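PDB 1T4W: transcription factor cep-1, which activates transcription by binding the same DNA consensus sequence as p53, promotes apoptosis under genotoxic and cellular stress, and helps meiotic chromosomes segregate properly. Local coordinates for residues E1-I6 against K44-K49; N53-L58 against M124-V129; S57-F62 against A156-D161. One frame throughout, in Å; residues are numbered along the deposited sequence.

Contact 1. Residues E1-I6 against K44-K49; sequences EKWMEI and KWKLDK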
loop_
_atom_site.group_PDB
_atom_site.type_symbol
_atom_site.label_atom_id
_atom_site.label_comp_id
_atom_site.label_asym_id
_atom_site.label_seq_id
_atom_site.Cartn_x
_atom_site.Cartn_y
_atom_site.Cartn_z
ATOM N N GLU A 1 -22.599 3.366 -7.902
ATOM C CA GLU A 1 -22.063 3.090 -9.267
ATOM C C GLU A 1 -20.812 2.213 -9.214
ATOM O O GLU A 1 -20.861 1.028 -9.550
ATOM C CB GLU A 1 -21.714 4.396 -9.978
ATOM C CG GLU A 1 -21.225 4.184 -11.397
ATOM C CD GLU A 1 -20.390 5.339 -11.905
ATOM O OE1 GLU A 1 -20.850 6.498 -11.808
ATOM O OE2 GLU A 1 -19.274 5.084 -12.408
ATOM N N LYS A 2 -19.689 2.807 -8.813
ATOM C CA LYS A 2 -18.437 2.069 -8.712
ATOM C C LYS A 2 -17.589 2.570 -7.546
ATOM O O LYS A 2 -17.573 3.762 -7.240
ATOM C CB LYS A 2 -17.633 2.195 -10.010
ATOM C CG LYS A 2 -17.156 3.629 -10.316
ATOM C CD LYS A 2 -16.160 3.681 -11.480
ATOM C CE LYS A 2 -15.730 5.127 -11.785
ATOM N NZ LYS A 2 -14.689 5.237 -12.867
ATOM N N TRP A 3 -16.894 1.658 -6.882
ATOM C CA TRP A 3 -16.020 2.062 -5.780
ATOM C C TRP A 3 -14.931 1.033 -5.574
ATOM O O TRP A 3 -15.003 -0.088 -6.106
ATOM C CB TRP A 3 -16.808 2.228 -4.473
ATOM C CG TRP A 3 -17.627 1.021 -4.115
ATOM C CD1 TRP A 3 -18.970 0.846 -4.332
ATOM C CD2 TRP A 3 -17.160 -0.188 -3.506
ATOM N NE1 TRP A 3 -19.363 -0.391 -3.891
ATOM C CE2 TRP A 3 -18.275 -1.050 -3.381
ATOM C CE3 TRP A 3 -15.906 -0.633 -3.057
ATOM C CZ2 TRP A 3 -18.176 -2.331 -2.823
ATOM C CZ3 TRP A 3 -15.809 -1.913 -2.502
ATOM C CH2 TRP A 3 -16.938 -2.743 -2.392
ATOM N N MET A 4 -13.908 1.423 -4.819
ATOM C CA MET A 4 -12.823 0.507 -4.490
ATOM C C MET A 4 -12.286 0.853 -3.115
ATOM O O MET A 4 -12.261 2.018 -2.718
ATOM C CB MET A 4 -11.694 0.545 -5.527
ATOM C CG MET A 4 -10.561 -0.475 -5.215
ATOM S SD MET A 4 -9.415 -0.813 -6.600
ATOM C CE MET A 4 -8.882 0.745 -6.897
ATOM N N GLU A 5 -11.893 -0.172 -2.371
ATOM C CA GLU A 5 -11.361 0.023 -1.034
ATOM C C GLU A 5 -10.175 -0.880 -0.834
ATOM O O GLU A 5 -10.131 -1.974 -1.399
ATOM C CB GLU A 5 -12.388 -0.356 0.037
ATOM C CG GLU A 5 -13.632 0.515 0.106
ATOM C CD GLU A 5 -13.335 1.903 0.623
ATOM O OE1 GLU A 5 -12.537 2.030 1.578
ATOM O OE2 GLU A 5 -13.908 2.868 0.082
ATOM N N ILE A 6 -9.204 -0.413 -0.051
ATOM C CA ILE A 6 -8.074 -1.252 0.281
ATOM C C ILE A 6 -8.092 -1.342 1.817
ATOM O O ILE A 6 -8.332 -0.356 2.493
ATOM C CB ILE A 6 -6.731 -0.692 -0.258
ATOM C CG1 ILE A 6 -5.595 -1.590 0.230
ATOM C CG2 ILE A 6 -6.543 0.783 0.140
ATOM C CD1 ILE A 6 -4.248 -1.363 -0.436
ATOM N N LYS A 44 -10.968 -4.554 -2.571
ATOM C CA LYS A 44 -12.300 -4.891 -3.055
ATOM C C LYS A 44 -12.859 -3.764 -3.905
ATOM O O LYS A 44 -12.497 -2.595 -3.724
ATOM C CB LYS A 44 -13.245 -5.153 -1.865
ATOM C CG LYS A 44 -12.899 -6.399 -1.036
ATOM C CD LYS A 44 -13.774 -6.460 0.213
ATOM C CE LYS A 44 -13.587 -7.768 0.998
ATOM N NZ LYS A 44 -14.519 -7.843 2.177
ATOM N N TRP A 45 -13.731 -4.107 -4.844
ATOM C CA TRP A 45 -14.343 -3.083 -5.676
ATOM C C TRP A 45 -15.678 -3.516 -6.266
ATOM O O TRP A 45 -16.008 -4.698 -6.287
ATOM C CB TRP A 45 -13.398 -2.660 -6.820
ATOM C CG TRP A 45 -12.960 -3.775 -7.747
ATOM C CD1 TRP A 45 -13.593 -4.200 -8.889
ATOM C CD2 TRP A 45 -11.830 -4.643 -7.573
ATOM N NE1 TRP A 45 -12.932 -5.278 -9.431
ATOM C CE2 TRP A 45 -11.848 -5.574 -8.643
ATOM C CE3 TRP A 45 -10.807 -4.726 -6.612
ATOM C CZ2 TRP A 45 -10.881 -6.579 -8.784
ATOM C CZ3 TRP A 45 -9.843 -5.724 -6.745
ATOM C CH2 TRP A 45 -9.887 -6.643 -7.830
ATOM N N LYS A 46 -16.441 -2.525 -6.714
ATOM C CA LYS A 46 -17.705 -2.742 -7.389
ATOM C C LYS A 46 -17.602 -1.942 -8.693
ATOM O O LYS A 46 -17.247 -0.759 -8.690
ATOM C CB LYS A 46 -18.886 -2.235 -6.579
ATOM C CG LYS A 46 -20.205 -2.560 -7.267
ATOM C CD LYS A 46 -21.098 -1.341 -7.319
ATOM C CE LYS A 46 -22.246 -1.536 -8.305
ATOM N NZ LYS A 46 -23.111 -0.322 -8.365
ATOM N N LEU A 47 -17.895 -2.600 -9.804
ATOM C CA LEU A 47 -17.803 -1.959 -11.106
ATOM C C LEU A 47 -19.131 -1.537 -11.688
ATOM O O LEU A 47 -20.184 -2.045 -11.317
ATOM C CB LEU A 47 -17.117 -2.890 -12.094
ATOM C CG LEU A 47 -15.628 -3.098 -11.835
ATOM C CD1 LEU A 47 -15.080 -4.135 -12.800
ATOM C CD2 LEU A 47 -14.908 -1.769 -11.982
ATOM N N ASP A 48 -19.067 -0.591 -12.614
ATOM C CA ASP A 48 -20.260 -0.113 -13.274
ATOM C C ASP A 48 -20.608 -1.050 -14.418
ATOM O O ASP A 48 -20.039 -2.137 -14.564
ATOM C CB ASP A 48 -20.053 1.314 -13.790
ATOM C CG ASP A 48 -18.706 1.503 -14.461
ATOM O OD1 ASP A 48 -17.674 1.511 -13.750
ATOM O OD2 ASP A 48 -18.678 1.635 -15.700
ATOM N N LYS A 49 -21.540 -0.603 -15.241
ATOM C CA LYS A 49 -22.030 -1.385 -16.359
ATOM C C LYS A 49 -20.998 -1.671 -17.448
ATOM O O LYS A 49 -20.767 -2.828 -17.811
ATOM C CB LYS A 49 -23.252 -0.674 -16.952
ATOM C CG LYS A 49 -24.365 -0.399 -15.928
ATOM C CD LYS A 49 -23.894 0.518 -14.787
ATOM C CE LYS A 49 -24.835 0.488 -13.586
ATOM N NZ LYS A 49 -24.285 1.241 -12.416
#
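Trp3 and Lys46 meet at about a right angle: the lysine runs across the indole, and its CB sits over one face, 3.6 Å from the centroid of the five-membered ring. This is a CH-pi contact, 27° off the ring normal, with Lys46 CB only 3.3 Å from Trp3 NE1. Farther along the same face the indole covers backbone, the carbonyl carbon of Trp45. Trp3 CG lies between its own N and carbonyl carbon (chi1 53°), and chi2 then turns the indole over Lys46. Lys46 bends at chi2, and its NZ reaches Glu1 O at 2.9 Å, arriving from above the carbonyl plane. On the opposite face of the sheet, Met4 and Trp45 lie side by side and point the same way, with CB to CB at 3.9 Å. The sulfur stays oblique to the indole, Met4 SD lying 5.2 Å from the centroid of the Trp45 six-membered ring in a Met-aromatic contact. Lys2 and Asp48 also run alongside each other, Lys2 CD resting 3.5 Å from Asp48 OD1, while Lys2 NZ hydrogen-bonds to Ile167 O. Underneath, Trp3 and Lys46 form one antiparallel hydrogen-bonded pair and Glu5 and Lys44 another, the shortest bond being Glu5 N to Lys44 O at 2.8 Å. The non-hydrogen-bonded pair Met4-Trp45 lies between them. Those two side chains turn inward, onto Leu168 and Leu159 of the second sheet, whereas Trp3, Lys44 and Lys46 dress the outer face. The pairing forms one edge of the four-stranded sheet in the immunoglobulin-like beta sandwich of p53-family DNA-binding domains.

Contact 2. Residues N53-L58 against M124-V129; sequences NSNLSL and MYPGAV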
loop_
_atom_site.group_PDB
_atom_site.type_symbol
_atom_site.label_atom_id
_atom_site.label_comp_id
_atom_site.label_asym_id
_atom_site.label_seq_id
_atom_site.Cartn_x
_atom_site.Cartn_y
_atom_site.Cartn_z
ATOM N N ASN A 53 -17.771 -6.901 -17.945
ATOM C CA ASN A 53 -17.083 -8.030 -18.571
ATOM C C ASN A 53 -15.641 -7.722 -18.964
ATOM O O ASN A 53 -15.021 -8.457 -19.733
ATOM C CB ASN A 53 -17.861 -8.500 -19.804
ATOM C CG ASN A 53 -19.271 -8.958 -19.466
ATOM O OD1 ASN A 53 -19.464 -9.920 -18.718
ATOM N ND2 ASN A 53 -20.268 -8.262 -20.013
ATOM N N SER A 54 -15.099 -6.643 -18.414
ATOM C CA SER A 54 -13.737 -6.246 -18.736
ATOM C C SER A 54 -12.648 -7.083 -18.088
ATOM O O SER A 54 -12.794 -7.596 -16.982
ATOM C CB SER A 54 -13.525 -4.792 -18.341
ATOM O OG SER A 54 -14.511 -3.971 -18.922
ATOM N N ASN A 55 -11.547 -7.236 -18.802
ATOM C CA ASN A 55 -10.424 -7.939 -18.247
ATOM C C ASN A 55 -9.702 -6.795 -17.542
ATOM O O ASN A 55 -9.397 -5.792 -18.164
ATOM C CB ASN A 55 -9.559 -8.509 -19.348
ATOM C CG ASN A 55 -8.818 -9.725 -18.900
ATOM O OD1 ASN A 55 -8.145 -9.706 -17.871
ATOM N ND2 ASN A 55 -8.944 -10.809 -19.660
ATOM N N LEU A 56 -9.437 -6.932 -16.255
ATOM C CA LEU A 56 -8.787 -5.854 -15.519
ATOM C C LEU A 56 -7.456 -6.234 -14.910
ATOM O O LEU A 56 -7.111 -7.410 -14.824
ATOM C CB LEU A 56 -9.715 -5.358 -14.410
ATOM C CG LEU A 56 -11.102 -4.856 -14.842
ATOM C CD1 LEU A 56 -11.819 -4.189 -13.693
ATOM C CD2 LEU A 56 -10.938 -3.862 -15.966
ATOM N N SER A 57 -6.698 -5.214 -14.520
ATOM C CA SER A 57 -5.421 -5.414 -13.851
ATOM C C SER A 57 -5.367 -4.460 -12.649
ATOM O O SER A 57 -6.045 -3.424 -12.617
ATOM C CB SER A 57 -4.243 -5.167 -14.802
ATOM O OG SER A 57 -4.279 -3.873 -15.351
ATOM N N LEU A 58 -4.598 -4.831 -11.637
ATOM C CA LEU A 58 -4.479 -3.993 -10.455
ATOM C C LEU A 58 -3.009 -3.617 -10.247
ATOM O O LEU A 58 -2.146 -4.487 -10.161
ATOM C CB LEU A 58 -4.986 -4.727 -9.216
ATOM C CG LEU A 58 -5.044 -3.852 -7.947
ATOM C CD1 LEU A 58 -6.293 -2.960 -7.968
ATOM C CD2 LEU A 58 -5.079 -4.745 -6.732
ATOM N N MET A 124 -5.719 -10.047 -13.593
ATOM C CA MET A 124 -6.938 -10.697 -13.175
ATOM C C MET A 124 -7.803 -11.192 -14.312
ATOM O O MET A 124 -7.325 -11.372 -15.426
ATOM C CB MET A 124 -7.688 -9.757 -12.267
ATOM C CG MET A 124 -6.752 -9.397 -11.108
ATOM S SD MET A 124 -7.514 -8.444 -9.848
ATOM C CE MET A 124 -7.944 -6.987 -10.806
ATOM N N TYR A 125 -9.076 -11.417 -14.036
ATOM C CA TYR A 125 -9.959 -11.936 -15.064
ATOM C C TYR A 125 -11.293 -11.233 -14.965
ATOM O O TYR A 125 -11.646 -10.700 -13.905
ATOM C CB TYR A 125 -10.134 -13.438 -14.848
ATOM C CG TYR A 125 -10.498 -13.743 -13.417
ATOM C CD1 TYR A 125 -11.821 -13.651 -12.975
ATOM C CD2 TYR A 125 -9.513 -14.059 -12.483
ATOM C CE1 TYR A 125 -12.152 -13.865 -11.635
ATOM C CE2 TYR A 125 -9.832 -14.274 -11.139
ATOM C CZ TYR A 125 -11.148 -14.175 -10.724
ATOM O OH TYR A 125 -11.455 -14.381 -9.401
ATOM N N PRO A 126 -12.053 -11.219 -16.071
ATOM C CA PRO A 126 -13.359 -10.567 -16.083
ATOM C C PRO A 126 -14.151 -11.123 -14.931
ATOM O O PRO A 126 -14.098 -12.321 -14.658
ATOM C CB PRO A 126 -13.939 -10.973 -17.439
ATOM C CG PRO A 126 -12.709 -11.161 -18.287
ATOM C CD PRO A 126 -11.805 -11.912 -17.349
ATOM N N GLY A 127 -14.860 -10.245 -14.244
ATOM C CA GLY A 127 -15.660 -10.667 -13.116
ATOM C C GLY A 127 -14.949 -10.643 -11.769
ATOM O O GLY A 127 -15.608 -10.775 -10.741
ATOM N N ALA A 128 -13.623 -10.500 -11.740
ATOM C CA ALA A 128 -12.944 -10.476 -10.444
ATOM C C ALA A 128 -13.374 -9.201 -9.714
ATOM O O ALA A 128 -13.489 -8.139 -10.327
ATOM C CB ALA A 128 -11.425 -10.513 -10.638
ATOM N N VAL A 129 -13.648 -9.300 -8.418
ATOM C CA VAL A 129 -14.072 -8.126 -7.649
ATOM C C VAL A 129 -13.269 -7.987 -6.350
ATOM O O VAL A 129 -13.592 -7.171 -5.487
ATOM C CB VAL A 129 -15.576 -8.192 -7.299
ATOM C CG1 VAL A 129 -16.428 -8.142 -8.585
ATOM C CG2 VAL A 129 -15.867 -9.493 -6.526
HETATM O O HOH W 1 -14.602 -7.700 -15.001
#
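Met124 lies against Leu56, Ser57 and Leu58, and its side chain is worth following from the root. The backbone fixes the start: Met124 N donates to Leu56 O at 3.2 Å, within the carbonyl plane but somewhat bent at the hydrogen (146°). CB comes next, 3.5 Å from that same Leu56 O. CG sits beside the backbone N, anti to the carbonyl carbon (chi1 -57°), and the chain then runs straight through CG to SD. The bend comes at chi3, which places the methyl CE against the other segment. There Met124 CE touches Leu58 CB at 4.0 Å, with the carbonyl carbon of Ser57 and the CB of Leu56 close by. Trp45 and Leu159 press on the same side chain from elsewhere in the core. Toward the solvent, Pro126 takes over. Its CA makes a CA-H...O contact with Ser54 O at 3.2 Å, and its CB leans on Asn53 O at 3.6 Å. A water also lies 2.7 Å from Ser54 O and accepts from Gly127 N, also at 2.7 Å, stitching the two loops together. Pro126 and Gly127 are the middle residues of a type II beta turn closed by Ala128 N to Tyr125 O at 2.9 Å. The positive phi of Gly127 would jam a CB against the carbonyl oxygen of Pro126. The chemistry is thus split: one direct backbone bond and a water hold the polar rims, and the methyl tip of the thioether chain packs against hydrocarbon of Leu56 and Leu58.

Contact 3. Residues S57-F62 against A156-D161; sequences SLRIRF and AVFLDD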
loop_
_atom_site.group_PDB
_atom_site.type_symbol
_atom_site.label_atom_id
_atom_site.label_comp_id
_atom_site.label_asym_id
_atom_site.label_seq_id
_atom_site.Cartn_x
_atom_site.Cartn_y
_atom_site.Cartn_z
ATOM N N SER A 57 -6.698 -5.214 -14.520
ATOM C CA SER A 57 -5.421 -5.414 -13.851
ATOM C C SER A 57 -5.367 -4.460 -12.649
ATOM O O SER A 57 -6.045 -3.424 -12.617
ATOM C CB SER A 57 -4.243 -5.167 -14.802
ATOM O OG SER A 57 -4.279 -3.873 -15.351
ATOM N N LEU A 58 -4.598 -4.831 -11.637
ATOM C CA LEU A 58 -4.479 -3.993 -10.455
ATOM C C LEU A 58 -3.009 -3.617 -10.247
ATOM O O LEU A 58 -2.146 -4.487 -10.161
ATOM C CB LEU A 58 -4.986 -4.727 -9.216
ATOM C CG LEU A 58 -5.044 -3.852 -7.947
ATOM C CD1 LEU A 58 -6.293 -2.960 -7.968
ATOM C CD2 LEU A 58 -5.079 -4.745 -6.732
ATOM N N ARG A 59 -2.729 -2.324 -10.184
ATOM C CA ARG A 59 -1.366 -1.866 -9.960
ATOM C C ARG A 59 -1.218 -1.497 -8.487
ATOM O O ARG A 59 -2.115 -0.893 -7.891
ATOM C CB ARG A 59 -1.042 -0.657 -10.853
ATOM C CG ARG A 59 -0.710 -1.025 -12.299
ATOM C CD ARG A 59 -0.419 0.229 -13.171
ATOM N NE ARG A 59 -1.596 1.091 -13.353
ATOM C CZ ARG A 59 -1.740 2.304 -12.819
ATOM N NH1 ARG A 59 -0.789 2.816 -12.047
ATOM N NH2 ARG A 59 -2.817 3.034 -13.092
ATOM N N ILE A 60 -0.082 -1.866 -7.907
ATOM C CA ILE A 60 0.203 -1.601 -6.499
ATOM C C ILE A 60 1.506 -0.795 -6.403
ATOM O O ILE A 60 2.536 -1.219 -6.914
ATOM C CB ILE A 60 0.390 -2.916 -5.716
ATOM C CG1 ILE A 60 -0.853 -3.798 -5.875
ATOM C CG2 ILE A 60 0.651 -2.603 -4.233
ATOM C CD1 ILE A 60 -0.589 -5.267 -5.590
ATOM N N ARG A 61 1.439 0.356 -5.749
ATOM C CA ARG A 61 2.591 1.232 -5.584
ATOM C C ARG A 61 2.790 1.610 -4.124
ATOM O O ARG A 61 1.862 1.553 -3.310
ATOM C CB ARG A 61 2.402 2.529 -6.380
ATOM C CG ARG A 61 2.422 2.391 -7.920
ATOM C CD ARG A 61 2.620 3.805 -8.540
ATOM N NE ARG A 61 3.959 4.306 -8.241
ATOM C CZ ARG A 61 4.345 5.570 -8.346
ATOM N NH1 ARG A 61 5.598 5.895 -8.047
ATOM N NH2 ARG A 61 3.485 6.514 -8.731
ATOM N N PHE A 62 4.012 2.005 -3.799
ATOM C CA PHE A 62 4.316 2.433 -2.453
ATOM C C PHE A 62 5.147 3.700 -2.638
ATOM O O PHE A 62 6.331 3.664 -3.020
ATOM C CB PHE A 62 5.053 1.337 -1.680
ATOM C CG PHE A 62 5.192 1.637 -0.205
ATOM C CD1 PHE A 62 4.052 1.868 0.579
ATOM C CD2 PHE A 62 6.456 1.694 0.398
ATOM C CE1 PHE A 62 4.154 2.151 1.940
ATOM C CE2 PHE A 62 6.586 1.976 1.767
ATOM C CZ PHE A 62 5.432 2.205 2.547
ATOM N N ALA A 156 -0.801 2.651 -2.413
ATOM C CA ALA A 156 -1.882 2.955 -3.358
ATOM C C ALA A 156 -2.095 1.861 -4.394
ATOM O O ALA A 156 -1.126 1.252 -4.865
ATOM C CB ALA A 156 -1.580 4.296 -4.091
ATOM N N VAL A 157 -3.368 1.634 -4.742
ATOM C CA VAL A 157 -3.751 0.646 -5.743
ATOM C C VAL A 157 -4.649 1.291 -6.802
ATOM O O VAL A 157 -5.444 2.185 -6.509
ATOM C CB VAL A 157 -4.490 -0.574 -5.119
ATOM C CG1 VAL A 157 -3.490 -1.422 -4.311
ATOM C CG2 VAL A 157 -5.629 -0.101 -4.255
ATOM N N PHE A 158 -4.519 0.803 -8.028
ATOM C CA PHE A 158 -5.251 1.329 -9.178
ATOM C C PHE A 158 -5.843 0.175 -9.952
ATOM O O PHE A 158 -5.168 -0.847 -10.182
ATOM C CB PHE A 158 -4.286 2.091 -10.102
ATOM C CG PHE A 158 -3.568 3.222 -9.420
ATOM C CD1 PHE A 158 -4.135 4.493 -9.362
ATOM C CD2 PHE A 158 -2.362 3.000 -8.765
ATOM C CE1 PHE A 158 -3.506 5.540 -8.639
ATOM C CE2 PHE A 158 -1.724 4.026 -8.047
ATOM C CZ PHE A 158 -2.299 5.299 -7.980
ATOM N N LEU A 159 -7.108 0.320 -10.328
ATOM C CA LEU A 159 -7.747 -0.702 -11.132
ATOM C C LEU A 159 -7.741 -0.134 -12.549
ATOM O O LEU A 159 -8.282 0.950 -12.774
ATOM C CB LEU A 159 -9.185 -0.952 -10.662
ATOM C CG LEU A 159 -9.838 -2.203 -11.275
ATOM C CD1 LEU A 159 -9.106 -3.456 -10.810
ATOM C CD2 LEU A 159 -11.296 -2.274 -10.864
ATOM N N ASP A 160 -7.100 -0.840 -13.486
ATOM C CA ASP A 160 -7.037 -0.386 -14.881
ATOM C C ASP A 160 -7.887 -1.247 -15.807
ATOM O O ASP A 160 -8.016 -2.459 -15.592
ATOM C CB ASP A 160 -5.628 -0.475 -15.445
ATOM C CG ASP A 160 -4.656 0.530 -14.842
ATOM O OD1 ASP A 160 -5.060 1.533 -14.210
ATOM O OD2 ASP A 160 -3.457 0.287 -15.019
ATOM N N ASP A 161 -8.431 -0.631 -16.859
ATOM C CA ASP A 161 -9.205 -1.387 -17.841
ATOM C C ASP A 161 -8.223 -2.013 -18.833
ATOM O O ASP A 161 -7.006 -1.918 -18.647
ATOM C CB ASP A 161 -10.212 -0.489 -18.569
ATOM C CG ASP A 161 -9.556 0.567 -19.440
ATOM O OD1 ASP A 161 -8.335 0.512 -19.695
ATOM O OD2 ASP A 161 -10.289 1.470 -19.870
HETATM O O HOH W 2 -2.246 -2.304 -15.572
HETATM O O HOH W 3 -5.334 -3.834 -17.739
#
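Asp160 OD2 is gripped twice, by Arg59 NE at 2.6 Å and by a water that donates to it at 2.9 Å. The arginine bond is nearly straight (172°) and enters on the syn side of the carboxylate. Arg59 NH2 meets Asp160 OD1 on its syn lone pair at 2.9 Å, giving a side-on, two-nitrogen salt bridge with guanidinium and carboxylate nearly coplanar. The bend that allows this is at chi3 (-66°), which places NE beside the acid. Phe158 CB lies over one face of the guanidinium; the ring, its plane only 8° from the guanidinium plane, lies obliquely off it, with Arg59 NH1 3.6 Å from Phe158 CD2. The water on OD2 also binds Ser57 OG, and a second water joins that hydroxyl to Asp161 O. A leucine in place of Arg59 would probably leave the Asp160 carboxylate without its charged mate and Phe158 CB without its flat cover. Behind these side chains, antiparallel backbone bonds run the full length of the pairing, from Ser57-Asp160 through Arg59-Phe158 to Arg61-Ala156. The other face is wholly apolar: Leu58 CD1 meets Leu159 CD1 at 4.0 Å, and Ile60 CG1 lies alongside Val157 CG1 at 3.9 Å. Arg61 shares the face of Arg59 but turns away to Asp81. Two neighbouring strands of the large sheet are thereby joined by a salt bridge, waters and the Phe158 side chain on one face and by hydrocarbon on the other; opposite charges and the near-planar fit probably keep Arg59 and Asp160 both ionised.

From the N terminus, contact 1 closes first: the chain leaves 1-6, runs through two strands of the other sheet, and returns at 44-49 to pair with its own beginning. Only then do the others open, contact 2 from the loop leading into strand 57-65 and contact 3 from the strand itself, sharing Ser57 and Leu58. Contact 2 closes at the turn after strand 119-123, contact 3 later, at strand 152-160, so the two loops overlap over most of their length. Contact 1 lies in the four-stranded sheet and contact 3 in the seven-stranded one. Trp45 bridges the layers, touching Met124 of contact 2 and Leu159 of contact 3; Leu56 and Leu47 also meet there.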